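Local coordinates for protein EmGH1 (Erythrobacter marinus, PDB 5Z87) that probably hydrolyses beta-glucosidic bonds, as a family 3 glycoside hydrolase whose N-terminal domain belongs to the TIM-barrel class, at residues 207-212 with 265-270. Numbering follows the deposited sequence.
Sequences SAKAIV and FRAAIT. With EDO (1,2-ethanediol), chain K.
K209 lays its aliphatic chain alongside the methyl of A267. CG and CD of K209 both lie 3.8 Å from A267 CB. CG stands anti to the carbonyl carbon of K209 (chi1 -56°), and the chain then bends at chi2 and chi3 as it passes the methyl. NZ runs on to a salt bridge with E271, just beyond segment 265-270. K209 thus meets helix 263-270 with its apolar stem and E271, just after it, with its charged end. The second apolar pair is V212 with A268. CG2 of V212, the branch beside its backbone N, meets A268 CB at 4.2 Å. The small alanines let the backbones come close, with K209 CA 5.4 Å from A268 CA.

The other polar contacts are the T270 bonds to R266 and the weak bond from R266 to a diol. T270 OG1 donates to R266 O at 2.7 Å, from above the carbonyl plane. R266 O also takes the backbone bond from T270 N. The R266 chain is extended from CG to NE, and its NH2 makes a weak hydrogen bond of 3.4 Å to O2 of a 1,2-ethanediol, probably from the crystallisation liquor. An alanine in place of R266 would probably leave W304 without the side chain that touches it and cost the diol, which D756 O also holds, a weak bond.

The contact joins helices 201-216 and 263-270 in the TIM-barrel-type N-terminal domain, away from the annotated sites. V212 and A268 both rest on V232 of strand 229-235, which lies between these helices in sequence. F265 and I269 pack on L277 of the adjacent parallel strand 276-279.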
loop_
_atom_site.group_PDB
_atom_site.type_symbol
_atom_site.label_atom_id
_atom_site.label_comp_id
_atom_site.label_asym_id
_atom_site.label_seq_id
_atom_site.Cartn_x
_atom_site.Cartn_y
_atom_site.Cartn_z
ATOM N N SER A 207 -11.708 -18.073 -13.868
ATOM C CA SER A 207 -12.871 -17.313 -14.298
ATOM C C SER A 207 -12.630 -16.649 -15.649
ATOM O O SER A 207 -13.514 -16.666 -16.512
ATOM C CB SER A 207 -13.234 -16.271 -13.243
ATOM O OG SER A 207 -13.334 -16.870 -11.963
ATOM N N ALA A 208 -11.443 -16.061 -15.849
ATOM C CA ALA A 208 -11.157 -15.365 -17.105
ATOM C C ALA A 208 -11.285 -16.301 -18.304
ATOM O O ALA A 208 -11.861 -15.925 -19.331
ATOM C CB ALA A 208 -9.755 -14.747 -17.063
ATOM N N LYS A 209 -10.765 -17.528 -18.181
ATOM C CA LYS A 209 -10.870 -18.498 -19.265
ATOM C C LYS A 209 -12.318 -18.868 -19.544
ATOM O O LYS A 209 -12.704 -19.049 -20.703
ATOM C CB LYS A 209 -10.082 -19.761 -18.934
ATOM C CG LYS A 209 -8.631 -19.525 -18.616
ATOM C CD LYS A 209 -7.765 -20.679 -19.062
ATOM C CE LYS A 209 -8.091 -21.959 -18.354
ATOM N NZ LYS A 209 -7.639 -23.096 -19.217
ATOM N N ALA A 210 -13.128 -19.029 -18.493
ATOM C CA ALA A 210 -14.514 -19.429 -18.708
ATOM C C ALA A 210 -15.320 -18.296 -19.334
ATOM O O ALA A 210 -16.173 -18.541 -20.193
ATOM C CB ALA A 210 -15.147 -19.883 -17.394
ATOM N N ILE A 211 -15.057 -17.055 -18.918
ATOM C CA ILE A 211 -15.722 -15.897 -19.511
ATOM C C ILE A 211 -15.356 -15.768 -20.982
ATOM O O ILE A 211 -16.221 -15.537 -21.835
ATOM C CB ILE A 211 -15.364 -14.604 -18.751
ATOM C CG1 ILE A 211 -15.796 -14.667 -17.285
ATOM C CG2 ILE A 211 -15.999 -13.374 -19.453
ATOM C CD1 ILE A 211 -15.075 -13.636 -16.407
ATOM N N VAL A 212 -14.062 -15.850 -21.295
ATOM C CA VAL A 212 -13.643 -15.686 -22.683
ATOM C C VAL A 212 -14.234 -16.801 -23.533
ATOM O O VAL A 212 -14.761 -16.560 -24.624
ATOM C CB VAL A 212 -12.103 -15.633 -22.801
ATOM C CG1 VAL A 212 -11.666 -15.607 -24.275
ATOM C CG2 VAL A 212 -11.538 -14.419 -22.085
ATOM N N PHE A 265 -4.431 -12.696 -17.479
ATOM C CA PHE A 265 -4.222 -12.200 -18.836
ATOM C C PHE A 265 -3.509 -13.245 -19.684
ATOM O O PHE A 265 -3.897 -13.502 -20.828
ATOM C CB PHE A 265 -3.415 -10.903 -18.812
ATOM C CG PHE A 265 -4.207 -9.694 -18.389
ATOM C CD1 PHE A 265 -5.007 -9.018 -19.305
ATOM C CD2 PHE A 265 -4.119 -9.208 -17.085
ATOM C CE1 PHE A 265 -5.732 -7.901 -18.918
ATOM C CE2 PHE A 265 -4.841 -8.093 -16.693
ATOM C CZ PHE A 265 -5.652 -7.435 -17.605
ATOM N N ARG A 266 -2.465 -13.868 -19.134
ATOM C CA ARG A 266 -1.734 -14.861 -19.911
ATOM C C ARG A 266 -2.646 -16.008 -20.324
ATOM O O ARG A 266 -2.594 -16.467 -21.470
ATOM C CB ARG A 266 -0.538 -15.395 -19.127
ATOM C CG ARG A 266 0.321 -16.352 -19.947
ATOM C CD ARG A 266 1.531 -16.839 -19.158
ATOM N NE ARG A 266 2.347 -17.765 -19.941
ATOM C CZ ARG A 266 3.618 -17.566 -20.281
ATOM N NH1 ARG A 266 4.255 -16.464 -19.897
ATOM N NH2 ARG A 266 4.259 -18.481 -21.001
ATOM N N ALA A 267 -3.501 -16.472 -19.405
ATOM C CA ALA A 267 -4.413 -17.559 -19.732
ATOM C C ALA A 267 -5.469 -17.117 -20.745
ATOM O O ALA A 267 -5.770 -17.849 -21.692
ATOM C CB ALA A 267 -5.074 -18.090 -18.465
ATOM N N ALA A 268 -6.053 -15.934 -20.545
ATOM C CA ALA A 268 -7.025 -15.399 -21.494
ATOM C C ALA A 268 -6.434 -15.278 -22.894
ATOM O O ALA A 268 -7.102 -15.590 -23.888
ATOM C CB ALA A 268 -7.516 -14.027 -21.024
ATOM N N ILE A 269 -5.187 -14.813 -22.988
ATOM C CA ILE A 269 -4.583 -14.512 -24.277
ATOM C C ILE A 269 -4.080 -15.786 -24.947
ATOM O O ILE A 269 -4.440 -16.077 -26.093
ATOM C CB ILE A 269 -3.451 -13.482 -24.100
ATOM C CG1 ILE A 269 -4.015 -12.117 -23.698
ATOM C CG2 ILE A 269 -2.622 -13.374 -25.364
ATOM C CD1 ILE A 269 -4.749 -11.386 -24.813
ATOM N N THR A 270 -3.265 -16.581 -24.242
ATOM C CA THR A 270 -2.589 -17.724 -24.847
ATOM C C THR A 270 -3.366 -19.031 -24.767
ATOM O O THR A 270 -2.993 -19.983 -25.453
ATOM C CB THR A 270 -1.225 -17.985 -24.197
ATOM O OG1 THR A 270 -1.428 -18.508 -22.877
ATOM C CG2 THR A 270 -0.348 -16.726 -24.149
HETATM C C1 EDO K . 7.756 -16.059 -21.198
HETATM O O1 EDO K . 9.079 -15.711 -20.772
HETATM C C2 EDO K . 7.853 -17.303 -22.077
HETATM O O2 EDO K . 7.660 -18.486 -21.288
#